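Local atomic coordinates of hydroxyglutarate synthase (Pseudomonas putida, PDB entry 6W1G), a protein that catalyses the iron(II)- and oxygen-dependent decarboxylation and hydroxylation of 2-oxoadipate to D-2-hydroxyglutarate, a step of D-lysine catabolism. Residues V116-L121 with E448-Q453; D233-Q238 with P255-H260; L368-R371 with G375-T378. All coordinates share one frame; numbering follows the deposited sequence.

Contact 1: V116-L121 with E448-Q453; sequences VHEQSL and ERRSLQ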
ATOM      1  N   VAL A 116      -9.564   5.997   4.545  1.00 11.57           N
ATOM      2  CA  VAL A 116      -8.861   7.243   4.847  1.00 13.07           C
ATOM      3  C   VAL A 116      -8.830   7.630   6.323  1.00 13.46           C
ATOM      4  O   VAL A 116      -7.980   8.443   6.727  1.00 14.37           O
ATOM      5  CB  VAL A 116      -9.364   8.404   3.973  1.00 14.71           C
ATOM      6  CG1 VAL A 116      -9.196   8.067   2.473  1.00 16.08           C
ATOM      7  CG2 VAL A 116     -10.770   8.802   4.365  1.00 17.19           C
ATOM      8  N   HIS A 117      -9.699   7.099   7.140  1.00 12.01           N
ATOM      9  CA  HIS A 117      -9.868   7.512   8.521  1.00 11.83           C
ATOM     10  C   HIS A 117      -9.297   6.395   9.385  1.00 12.18           C
ATOM     11  O   HIS A 117      -9.530   5.212   9.078  1.00 12.36           O
ATOM     12  CB  HIS A 117     -11.339   7.712   8.787  1.00 12.20           C
ATOM     13  CG  HIS A 117     -11.689   8.226  10.122  1.00 12.51           C
ATOM     14  ND1 HIS A 117     -11.593   7.467  11.269  1.00 14.56           N
ATOM     15  CD2 HIS A 117     -12.260   9.397  10.493  1.00 13.22           C
ATOM     16  CE1 HIS A 117     -12.090   8.151  12.283  1.00 14.81           C
ATOM     17  NE2 HIS A 117     -12.506   9.325  11.836  1.00 14.89           N
ATOM     18  N   GLU A 118      -8.605   6.760  10.459  1.00 13.12           N
ATOM     19  CA  GLU A 118      -7.982   5.763  11.327  1.00 14.95           C
ATOM     20  C   GLU A 118      -8.928   4.708  11.849  1.00 14.06           C
ATOM     21  O   GLU A 118      -8.508   3.564  12.032  1.00 14.33           O
ATOM     22  CB  GLU A 118      -7.272   6.440  12.501  1.00 17.72           C
ATOM     23  CG  GLU A 118      -8.146   7.337  13.382  1.00 18.66           C
ATOM     24  CD  GLU A 118      -8.382   8.749  12.843  1.00 16.48           C
ATOM     25  OE1 GLU A 118      -7.901   9.105  11.770  1.00 15.71           O
ATOM     26  OE2 GLU A 118      -9.118   9.519  13.505  1.00 18.36           O
ATOM     27  N   GLN A 119     -10.190   5.035  12.120  1.00 13.82           N
ATOM     28  CA  GLN A 119     -11.087   4.005  12.629  1.00 13.89           C
ATOM     29  C   GLN A 119     -11.450   3.013  11.526  1.00 12.33           C
ATOM     30  O   GLN A 119     -11.574   1.821  11.769  1.00 13.66           O
ATOM     31  CB  GLN A 119     -12.348   4.612  13.219  1.00 17.23           C
ATOM     32  CG  GLN A 119     -13.340   3.552  13.766  1.00 25.17           C
ATOM     33  CD  GLN A 119     -12.705   2.475  14.674  1.00 30.27           C
ATOM     34  OE1 GLN A 119     -11.867   2.779  15.523  1.00 36.65           O
ATOM     35  NE2 GLN A 119     -13.129   1.203  14.496  1.00 27.92           N
ATOM     36  N   SER A 120     -11.645   3.498  10.314  1.00 11.00           N
ATOM     37  CA  SER A 120     -11.885   2.608   9.178  1.00 11.19           C
ATOM     38  C   SER A 120     -10.671   1.722   8.931  1.00 10.60           C
ATOM     39  O   SER A 120     -10.805   0.506   8.709  1.00 11.18           O
ATOM     40  CB  SER A 120     -12.170   3.399   7.918  1.00 11.07           C
ATOM     41  OG  SER A 120     -13.139   4.395   8.108  1.00 17.09           O
ATOM     42  N   LEU A 121      -9.475   2.336   8.934  1.00 10.78           N
ATOM     43  CA  LEU A 121      -8.227   1.622   8.720  1.00 10.47           C
ATOM     44  C   LEU A 121      -8.039   0.557   9.781  1.00 11.34           C
ATOM     45  O   LEU A 121      -7.448  -0.493   9.519  1.00 11.72           O
ATOM     46  CB  LEU A 121      -7.084   2.624   8.700  1.00 11.03           C
ATOM     47  CG  LEU A 121      -7.091   3.549   7.507  1.00 12.19           C
ATOM     48  CD1 LEU A 121      -6.296   4.820   7.704  1.00 12.93           C
ATOM     49  CD2 LEU A 121      -6.562   2.809   6.287  1.00 13.30           C
ATOM     50  N   GLU A 448      -4.021  13.173  12.837  1.00  9.24           N
ATOM     51  CA  GLU A 448      -3.330  13.737  13.987  0.51 11.79           C
ATOM     52  C   GLU A 448      -4.250  14.680  14.756  1.00  9.33           C
ATOM     53  O   GLU A 448      -4.362  14.596  15.997  1.00  9.61           O
ATOM     54  CB  GLU A 448      -2.081  14.452  13.461  0.51 10.97           C
ATOM     55  CG  GLU A 448      -1.234  15.135  14.486  0.51 11.00           C
ATOM     56  CD  GLU A 448       0.016  15.731  13.848  0.51 11.94           C
ATOM     57  OE1 GLU A 448      -0.117  16.696  13.099  0.51 14.49           O
ATOM     58  OE2 GLU A 448       1.129  15.196  14.035  0.51 12.36           O
ATOM     59  N   ARG A 449      -4.947  15.563  14.051  1.00  9.94           N
ATOM     60  CA  ARG A 449      -5.832  16.510  14.700  1.00 10.11           C
ATOM     61  C   ARG A 449      -6.953  15.814  15.447  1.00 10.17           C
ATOM     62  O   ARG A 449      -7.298  16.220  16.568  1.00 10.92           O
ATOM     63  CB  ARG A 449      -6.382  17.473  13.653  1.00 12.45           C
ATOM     64  CG  ARG A 449      -7.329  18.507  14.179  1.00 16.64           C
ATOM     65  CD  ARG A 449      -7.348  19.796  13.305  1.00 23.75           C
ATOM     66  NE  ARG A 449      -7.319  19.580  11.880  1.00 34.30           N
ATOM     67  CZ  ARG A 449      -8.253  19.980  11.018  1.00 36.08           C
ATOM     68  NH1 ARG A 449      -9.341  20.638  11.416  1.00 36.40           N
ATOM     69  NH2 ARG A 449      -8.082  19.706   9.745  1.00 37.21           N
ATOM     70  N   ARG A 450      -7.575  14.804  14.836  1.00 10.32           N
ATOM     71  CA  ARG A 450      -8.648  14.097  15.535  1.00 10.60           C
ATOM     72  C   ARG A 450      -8.119  13.480  16.815  1.00 11.13           C
ATOM     73  O   ARG A 450      -8.813  13.455  17.832  1.00 11.63           O
ATOM     74  CB  ARG A 450      -9.238  13.017  14.638  1.00 11.64           C
ATOM     75  CG  ARG A 450     -10.155  13.609  13.539  1.00 12.69           C
ATOM     76  CD  ARG A 450     -11.010  12.509  12.873  1.00 14.39           C
ATOM     77  NE  ARG A 450     -10.123  11.665  12.090  1.00 14.58           N
ATOM     78  CZ  ARG A 450      -9.831  11.824  10.779  1.00 13.49           C
ATOM     79  NH1 ARG A 450     -10.407  12.735  10.038  1.00 14.14           N
ATOM     80  NH2 ARG A 450      -8.962  11.069  10.236  1.00 12.90           N
ATOM     81  N   SER A 451      -6.875  12.958  16.805  1.00  9.66           N
ATOM     82  CA  SER A 451      -6.370  12.349  18.029  1.00 10.85           C
ATOM     83  C   SER A 451      -6.213  13.392  19.125  1.00  9.91           C
ATOM     84  O   SER A 451      -6.513  13.116  20.302  1.00 10.64           O
ATOM     85  CB  SER A 451      -5.044  11.594  17.802  1.00 11.18           C
ATOM     86  OG  SER A 451      -3.911  12.435  17.707  1.00 10.65           O
ATOM     87  N   LEU A 452      -5.746  14.584  18.775  1.00 10.47           N
ATOM     88  CA  LEU A 452      -5.561  15.616  19.784  1.00 10.02           C
ATOM     89  C   LEU A 452      -6.905  16.065  20.341  1.00 11.29           C
ATOM     90  O   LEU A 452      -7.039  16.318  21.541  1.00 12.50           O
ATOM     91  CB  LEU A 452      -4.781  16.788  19.174  1.00 12.26           C
ATOM     92  CG  LEU A 452      -3.300  16.543  19.010  1.00 12.87           C
ATOM     93  CD1 LEU A 452      -2.727  17.468  17.969  1.00 16.28           C
ATOM     94  CD2 LEU A 452      -2.585  16.679  20.320  1.00 14.56           C
ATOM     95  N   GLN A 453      -7.908  16.167  19.490  1.00 11.26           N
ATOM     96  CA  GLN A 453      -9.239  16.565  19.960  1.00 12.50           C
ATOM     97  C   GLN A 453      -9.811  15.516  20.894  1.00 12.49           C
ATOM     98  O   GLN A 453     -10.420  15.843  21.914  1.00 14.32           O
ATOM     99  CB  GLN A 453     -10.146  16.777  18.766  1.00 13.12           C
ATOM    100  CG  GLN A 453      -9.745  17.976  17.979  1.00 15.79           C
ATOM    101  CD  GLN A 453     -10.650  18.209  16.812  1.00 18.50           C
ATOM    102  OE1 GLN A 453     -11.414  17.322  16.409  1.00 21.93           O
ATOM    103  NE2 GLN A 453     -10.596  19.406  16.253  1.00 21.46           N
TER
HETATM  104  O   HOH W   1      -7.762  11.015   7.678  1.00 14.62           O
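Bends in the R450 and E118 chains, and the first torsion of H117, bring the three groups together. The R450 chain runs out extended and then bends at chi3 (-69°), turning the guanidinium so that NE and NH2 meet E118. The E118 chain has CG between its own backbone N and carbonyl carbon and bends again at chi2, and H117 holds CG anti to its backbone N (-176°), which lays its ring against the arginine.

The salt bridge is side-on and bidentate. R450 NH2 donates to E118 OE1 at 2.7 Å and R450 NE to E118 OE2 at 2.8 Å, both bonds nearly straight. Each oxygen is met on its syn side, and carboxylate and guanidinium are close to coplanar. Over one guanidinium face lies the H117 imidazole in an offset stack, its centres 4.0 Å apart and its planes within 19°, in which H117 CD2 sits 3.4 Å from R450 CZ.

In the fold this joins the start of helix 118-123, which follows a strand of the five-stranded mixed sheet, to the C-terminal helix 440-458. H117 is the N-cap of the first helix, and its ND1 accepts from Q119 N at 2.9 Å in the ring plane, a bond that fixes the rotation of the ring.

A water accepts from R450 NH2 and donates to V116 O, each at 2.8 Å, so NH2 is held by carboxylate and water in the guanidinium plane. E118 OE1 also bonds S447 OG, from the turn of helix just before R450.

Contact 2: D233-Q238 with P255-H260; sequences DIDAIQ and PPTRRH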
ATOM      1  N   ASP A 233       9.428  -6.510  11.027  1.00 12.90           N
ATOM      2  CA  ASP A 233      10.899  -6.456  10.935  1.00 12.80           C
ATOM      3  C   ASP A 233      11.355  -7.069   9.614  1.00 13.62           C
ATOM      4  O   ASP A 233      11.510  -8.281   9.503  1.00 13.51           O
ATOM      5  CB  ASP A 233      11.548  -7.161  12.130  1.00 14.52           C
ATOM      6  CG  ASP A 233      13.046  -6.971  12.152  1.00 15.69           C
ATOM      7  OD1 ASP A 233      13.651  -6.582  11.129  1.00 14.91           O
ATOM      8  OD2 ASP A 233      13.674  -7.237  13.216  1.00 17.44           O
ATOM      9  N   ILE A 234      11.558  -6.218   8.607  1.00 12.80           N
ATOM     10  CA  ILE A 234      11.930  -6.724   7.294  1.00 13.31           C
ATOM     11  C   ILE A 234      13.343  -7.282   7.299  1.00 13.79           C
ATOM     12  O   ILE A 234      13.663  -8.158   6.497  1.00 15.07           O
ATOM     13  CB  ILE A 234      11.721  -5.638   6.222  1.00 13.54           C
ATOM     14  CG1 ILE A 234      11.651  -6.272   4.829  1.00 13.74           C
ATOM     15  CG2 ILE A 234      12.825  -4.619   6.257  1.00 15.37           C
ATOM     16  CD1 ILE A 234      11.220  -5.321   3.789  1.00 15.69           C
ATOM     17  N   ASP A 235      14.222  -6.789   8.179  1.00 14.20           N
ATOM     18  CA  ASP A 235      15.554  -7.381   8.214  1.00 14.26           C
ATOM     19  C   ASP A 235      15.480  -8.823   8.685  1.00 14.45           C
ATOM     20  O   ASP A 235      16.150  -9.710   8.151  1.00 14.49           O
ATOM     21  CB  ASP A 235      16.455  -6.607   9.168  1.00 15.77           C
ATOM     22  CG  ASP A 235      16.750  -5.181   8.711  1.00 17.82           C
ATOM     23  OD1 ASP A 235      16.909  -4.960   7.518  1.00 19.64           O
ATOM     24  OD2 ASP A 235      16.836  -4.278   9.562  1.00 22.38           O
ATOM     25  N   ALA A 236      14.673  -9.068   9.703  1.00 14.53           N
ATOM     26  CA  ALA A 236      14.488 -10.405  10.225  1.00 15.39           C
ATOM     27  C   ALA A 236      13.847 -11.308   9.191  1.00 15.02           C
ATOM     28  O   ALA A 236      14.230 -12.477   9.057  1.00 16.67           O
ATOM     29  CB  ALA A 236      13.681 -10.371  11.513  1.00 15.47           C
ATOM     30  N   ILE A 237      12.857 -10.810   8.457  1.00 15.15           N
ATOM     31  CA  ILE A 237      12.243 -11.712   7.501  0.55 15.24           C
ATOM     32  C   ILE A 237      13.247 -12.062   6.398  1.00 14.75           C
ATOM     33  O   ILE A 237      13.256 -13.186   5.916  1.00 14.56           O
ATOM     34  CB  ILE A 237      10.897 -11.165   6.992  0.55 15.45           C
ATOM     35  CG1 ILE A 237      10.050 -12.356   6.605  0.55 17.11           C
ATOM     36  CG2 ILE A 237      11.140 -10.145   5.949  0.55 14.41           C
ATOM     37  CD1 ILE A 237       8.627 -12.036   6.582  0.55 15.70           C
ATOM     38  N   GLN A 238      14.075 -11.103   5.965  1.00 14.22           N
ATOM     39  CA  GLN A 238      15.070 -11.388   4.927  0.60 15.83           C
ATOM     40  C   GLN A 238      16.021 -12.491   5.365  1.00 15.12           C
ATOM     41  O   GLN A 238      16.440 -13.294   4.532  1.00 17.12           O
ATOM     42  CB  GLN A 238      15.867 -10.141   4.561  0.60 19.45           C
ATOM     43  CG  GLN A 238      15.163  -9.218   3.616  0.60 19.80           C
ATOM     44  CD  GLN A 238      16.090  -8.159   3.076  0.60 23.70           C
ATOM     45  OE1 GLN A 238      16.563  -7.299   3.812  0.60 28.84           O
ATOM     46  NE2 GLN A 238      16.378  -8.232   1.791  0.60 23.34           N
ATOM     47  N   PRO A 255      13.942   3.699   3.414  1.00 13.28           N
ATOM     48  CA  PRO A 255      15.040   4.095   4.316  1.00 14.00           C
ATOM     49  C   PRO A 255      15.770   2.876   4.843  1.00 13.23           C
ATOM     50  O   PRO A 255      15.277   1.756   4.744  1.00 14.04           O
ATOM     51  CB  PRO A 255      14.307   4.807   5.463  1.00 14.53           C
ATOM     52  CG  PRO A 255      12.968   4.083   5.511  1.00 15.95           C
ATOM     53  CD  PRO A 255      12.614   3.837   4.048  1.00 14.91           C
ATOM     54  N   PRO A 256      16.956   3.075   5.425  1.00 14.62           N
ATOM     55  CA  PRO A 256      17.634   1.992   6.129  1.00 15.90           C
ATOM     56  C   PRO A 256      16.965   1.649   7.451  1.00 14.17           C
ATOM     57  O   PRO A 256      15.988   2.315   7.862  1.00 14.56           O
ATOM     58  CB  PRO A 256      19.038   2.559   6.347  1.00 16.45           C
ATOM     59  CG  PRO A 256      18.749   4.022   6.589  1.00 17.61           C
ATOM     60  CD  PRO A 256      17.598   4.378   5.663  1.00 16.73           C
ATOM     61  N   THR A 257      17.483   0.621   8.107  1.00 14.79           N
ATOM     62  CA  THR A 257      17.021   0.226   9.430  1.00 15.37           C
ATOM     63  C   THR A 257      17.086   1.411  10.380  1.00 15.01           C
ATOM     64  O   THR A 257      18.094   2.119  10.442  1.00 16.66           O
ATOM     65  CB  THR A 257      17.919  -0.900   9.951  1.00 17.24           C
ATOM     66  OG1 THR A 257      17.978  -1.972   8.987  1.00 18.24           O
ATOM     67  CG2 THR A 257      17.418  -1.400  11.294  1.00 18.99           C
ATOM     68  N   ARG A 258      16.024   1.591  11.157  1.00 14.78           N
ATOM     69  CA  ARG A 258      15.925   2.656  12.134  1.00 14.63           C
ATOM     70  C   ARG A 258      15.201   2.131  13.362  1.00 15.05           C
ATOM     71  O   ARG A 258      14.375   1.228  13.290  1.00 15.17           O
ATOM     72  CB  ARG A 258      15.082   3.822  11.563  1.00 14.01           C
ATOM     73  CG  ARG A 258      15.786   4.651  10.505  1.00 13.66           C
ATOM     74  CD  ARG A 258      14.824   5.559   9.761  1.00 13.96           C
ATOM     75  NE  ARG A 258      14.016   6.383  10.668  1.00 13.25           N
ATOM     76  CZ  ARG A 258      14.372   7.567  11.177  1.00 13.83           C
ATOM     77  NH1 ARG A 258      15.553   8.111  10.878  1.00 14.90           N
ATOM     78  NH2 ARG A 258      13.540   8.197  12.012  1.00 14.93           N
ATOM     79  N   ARG A 259      15.469   2.777  14.498  1.00 14.87           N
ATOM     80  CA  ARG A 259      14.674   2.527  15.699  1.00 16.13           C
ATOM     81  C   ARG A 259      13.227   2.976  15.504  1.00 15.14           C
ATOM     82  O   ARG A 259      12.301   2.321  16.011  1.00 15.89           O
ATOM     83  CB  ARG A 259      15.259   3.288  16.879  1.00 18.70           C
ATOM     84  CG  ARG A 259      16.615   2.772  17.305  1.00 27.06           C
ATOM     85  CD  ARG A 259      17.293   3.641  18.367  1.00 35.55           C
ATOM     86  NE  ARG A 259      18.039   4.749  17.770  1.00 43.38           N
ATOM     87  CZ  ARG A 259      17.993   6.016  18.173  1.00 48.63           C
ATOM     88  NH1 ARG A 259      17.240   6.375  19.205  1.00 49.50           N
ATOM     89  NH2 ARG A 259      18.723   6.927  17.537  1.00 50.79           N
ATOM     90  N   HIS A 260      13.017   4.078  14.768  1.00 13.81           N
ATOM     91  CA  HIS A 260      11.688   4.642  14.531  1.00 12.53           C
ATOM     92  C   HIS A 260      11.531   4.743  13.028  1.00 12.50           C
ATOM     93  O   HIS A 260      11.869   5.774  12.416  1.00 12.40           O
ATOM     94  CB  HIS A 260      11.541   5.969  15.267  1.00 12.52           C
ATOM     95  CG  HIS A 260      11.601   5.752  16.727  1.00 13.76           C
ATOM     96  ND1 HIS A 260      10.592   5.107  17.418  1.00 14.48           N
ATOM     97  CD2 HIS A 260      12.580   5.996  17.624  1.00 16.47           C
ATOM     98  CE1 HIS A 260      10.943   4.990  18.684  1.00 16.55           C
ATOM     99  NE2 HIS A 260      12.127   5.540  18.834  1.00 17.47           N
TER
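T257 and D235 make the whole of the contact across these segments, burying 69 Å² in total. P255 and P256 lead the chain up to T257. There the hydroxyl stands beside the backbone N and anti to the carbonyl carbon (chi1 -54°), and in this position T257 OG1 donates to D235 OD2 at 2.6 Å. The oxygen is approached through its syn lone pair, on the side of D235 OD1. The methyl lies alongside as well, with T257 CG2 3.4 Å from D235 OD2.

D235 belongs to the first turn of helix 234-240, whose N-cap is D233: D233 OD1 accepts from A236 N at 3.0 Å, from above the carboxylate plane. The loop that T257 holds to this turn leads on into strand 264-275, one of the pair of long antiparallel strands. That strand supplies R265, which forms a salt bridge with D235 OD1, so the two carboxylate oxygens have different partners and the group is fixed in its rotation.

Further along, R258 turns to its own loop, where R258 NE and R258 NH2 both donate to H260 O, at 2.8 and 3.0 Å. The guanidinium also bonds F344 O and P345 O, while R259 N and H260 N donate to the carboxylate of D346, attaching the loop's end to the segment ahead of helix 348-353.

Contact 3: L368-R371 with G375-T378; sequences LAAR and GRPT
The loop between helix 365-369 and helix 380-385 is crossed here by one side chain, as R376 reaches back over the end of the first helix. A370 and R371 are the residues by which the chain leaves that helix, and A370 is the first to depart from helical backbone angles. The carbonyl oxygens of both lie against the arginine. A370 O lies 3.3 Å from R376 CD and 3.5 Å from R376 NE, and the methyl of A370 points toward the aliphatic part of the same chain. R371 O stands 3.3 Å from R376 NH2, at an angle too poor for a hydrogen bond.

The R376 chain is extended through chi2 (177°) and bends at chi3 (-65°), which brings one guanidinium face over the R371 backbone. R371 CA is 3.6 Å from R376 NH1, toward the rim of that face, and the two carbonyl oxygens lie over the same face.

The N-H groups of the guanidinium turn elsewhere: R376 NE donates to Q373 O inside the intervening loop, R376 NH1 to L459 O near the C terminus, and R376 NH2 makes a weak hydrogen bond to N460 O. R371 reaches the same C-terminal region, with NE bonded to A458 O and its carbonyl oxygen taking a bond from N460 ND2. Carbonyl oxygens over the face of a cation probably attract it electrostatically without directed bonds, so the R376 group is likely positioned by its in-loop and C-terminal acceptors while the helix end contributes charge-dipole attraction.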
ATOM      1  N   LEU A 368      -6.018  10.249  32.693  1.00 12.51           N
ATOM      2  CA  LEU A 368      -7.447  10.101  32.938  1.00 13.25           C
ATOM      3  C   LEU A 368      -7.752  10.217  34.410  1.00 13.52           C
ATOM      4  O   LEU A 368      -8.781  10.795  34.781  1.00 15.23           O
ATOM      5  CB  LEU A 368      -7.931   8.736  32.402  1.00 14.58           C
ATOM      6  CG  LEU A 368      -7.913   8.685  30.876  1.00 17.24           C
ATOM      7  CD1 LEU A 368      -8.071   7.271  30.371  1.00 19.85           C
ATOM      8  CD2 LEU A 368      -8.977   9.569  30.238  1.00 19.04           C
ATOM      9  N   ALA A 369      -6.917   9.631  35.261  1.00 14.23           N
ATOM     10  CA  ALA A 369      -7.193   9.678  36.689  1.00 16.74           C
ATOM     11  C   ALA A 369      -7.063  11.083  37.254  1.00 16.60           C
ATOM     12  O   ALA A 369      -7.666  11.378  38.293  1.00 18.91           O
ATOM     13  CB  ALA A 369      -6.280   8.702  37.408  1.00 18.04           C
ATOM     14  N   ALA A 370      -6.330  11.968  36.583  1.00 14.32           N
ATOM     15  CA  ALA A 370      -6.139  13.348  37.002  1.00 14.19           C
ATOM     16  C   ALA A 370      -7.053  14.332  36.288  1.00 12.60           C
ATOM     17  O   ALA A 370      -6.892  15.543  36.457  1.00 14.44           O
ATOM     18  CB  ALA A 370      -4.662  13.706  36.846  1.00 14.06           C
ATOM     19  N   ARG A 371      -8.057  13.864  35.517  1.00 12.82           N
ATOM     20  CA  ARG A 371      -8.781  14.748  34.609  1.00 14.79           C
ATOM     21  C   ARG A 371      -9.628  15.803  35.309  1.00 14.90           C
ATOM     22  O   ARG A 371     -10.079  16.743  34.642  1.00 16.84           O
ATOM     23  CB  ARG A 371      -9.668  13.942  33.643  1.00 14.89           C
ATOM     24  CG  ARG A 371     -10.843  13.251  34.319  1.00 15.43           C
ATOM     25  CD  ARG A 371     -11.518  12.200  33.414  1.00 18.56           C
ATOM     26  NE  ARG A 371     -11.940  12.697  32.107  1.00 23.81           N
ATOM     27  CZ  ARG A 371     -13.151  13.193  31.843  1.00 25.57           C
ATOM     28  NH1 ARG A 371     -14.074  13.278  32.795  1.00 26.70           N
ATOM     29  NH2 ARG A 371     -13.428  13.627  30.615  1.00 26.55           N
ATOM     30  N   GLY A 375      -4.463  22.787  38.235  1.00 18.91           N
ATOM     31  CA  GLY A 375      -3.065  22.767  38.480  1.00 17.80           C
ATOM     32  C   GLY A 375      -2.300  21.859  37.549  1.00 14.26           C
ATOM     33  O   GLY A 375      -1.111  21.678  37.767  1.00 17.52           O
ATOM     34  N   ARG A 376      -2.936  21.250  36.546  1.00 13.95           N
ATOM     35  CA  ARG A 376      -2.214  20.426  35.604  1.00 13.77           C
ATOM     36  C   ARG A 376      -1.394  21.273  34.646  1.00 13.94           C
ATOM     37  O   ARG A 376      -1.680  22.449  34.422  1.00 15.73           O
ATOM     38  CB  ARG A 376      -3.189  19.540  34.832  1.00 13.40           C
ATOM     39  CG  ARG A 376      -3.764  18.418  35.661  1.00 13.72           C
ATOM     40  CD  ARG A 376      -4.767  17.603  34.901  1.00 13.17           C
ATOM     41  NE  ARG A 376      -5.957  18.356  34.541  1.00 13.65           N
ATOM     42  CZ  ARG A 376      -6.800  18.040  33.553  1.00 14.86           C
ATOM     43  NH1 ARG A 376      -6.571  16.982  32.800  1.00 13.41           N
ATOM     44  NH2 ARG A 376      -7.880  18.780  33.329  1.00 18.54           N
ATOM     45  N   PRO A 377      -0.376  20.661  34.011  1.00 14.50           N
ATOM     46  CA  PRO A 377       0.404  21.377  32.994  1.00 16.34           C
ATOM     47  C   PRO A 377      -0.510  22.014  31.964  1.00 18.57           C
ATOM     48  O   PRO A 377      -1.505  21.423  31.557  1.00 18.70           O
ATOM     49  CB  PRO A 377       1.272  20.274  32.366  1.00 16.72           C
ATOM     50  CG  PRO A 377       1.477  19.303  33.521  1.00 18.09           C
ATOM     51  CD  PRO A 377       0.120  19.283  34.206  1.00 16.37           C
ATOM     52  N   THR A 378      -0.109  23.209  31.500  1.00 18.95           N
ATOM     53  CA  THR A 378      -0.900  24.050  30.618  1.00 20.12           C
ATOM     54  C   THR A 378      -0.582  23.859  29.140  1.00 17.34           C
ATOM     55  O   THR A 378      -1.223  24.528  28.307  1.00 19.60           O
ATOM     56  CB  THR A 378      -0.723  25.547  30.954  1.00 17.48           C
ATOM     57  OG1 THR A 378       0.631  25.976  30.735  1.00 20.45           O
ATOM     58  CG2 THR A 378      -1.129  25.842  32.418  1.00 22.83           C
TER

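How the contacts relate
From the N terminus, the chain reaches residues 116-121 at the start of helix 118-123, and contact 1 is completed only when helix 440-458 arrives, 327 residues later. The long loop so closed contains both other contacts. Contact 2 closes first, joining helix 234-240 to the loop before strand 264-275; contact 3 follows in series, across the connection between helices 365-369 and 380-385. Contacts 1 and 3 lie on the same side of the chain's centre, their nearest atoms about 9 Å apart; contact 1 ends on helix 440-458, and the arginines of contact 3 bond to the end of that helix and the residues just after it. Contact 2 stands apart, its centre about 26 Å from that of contact 1.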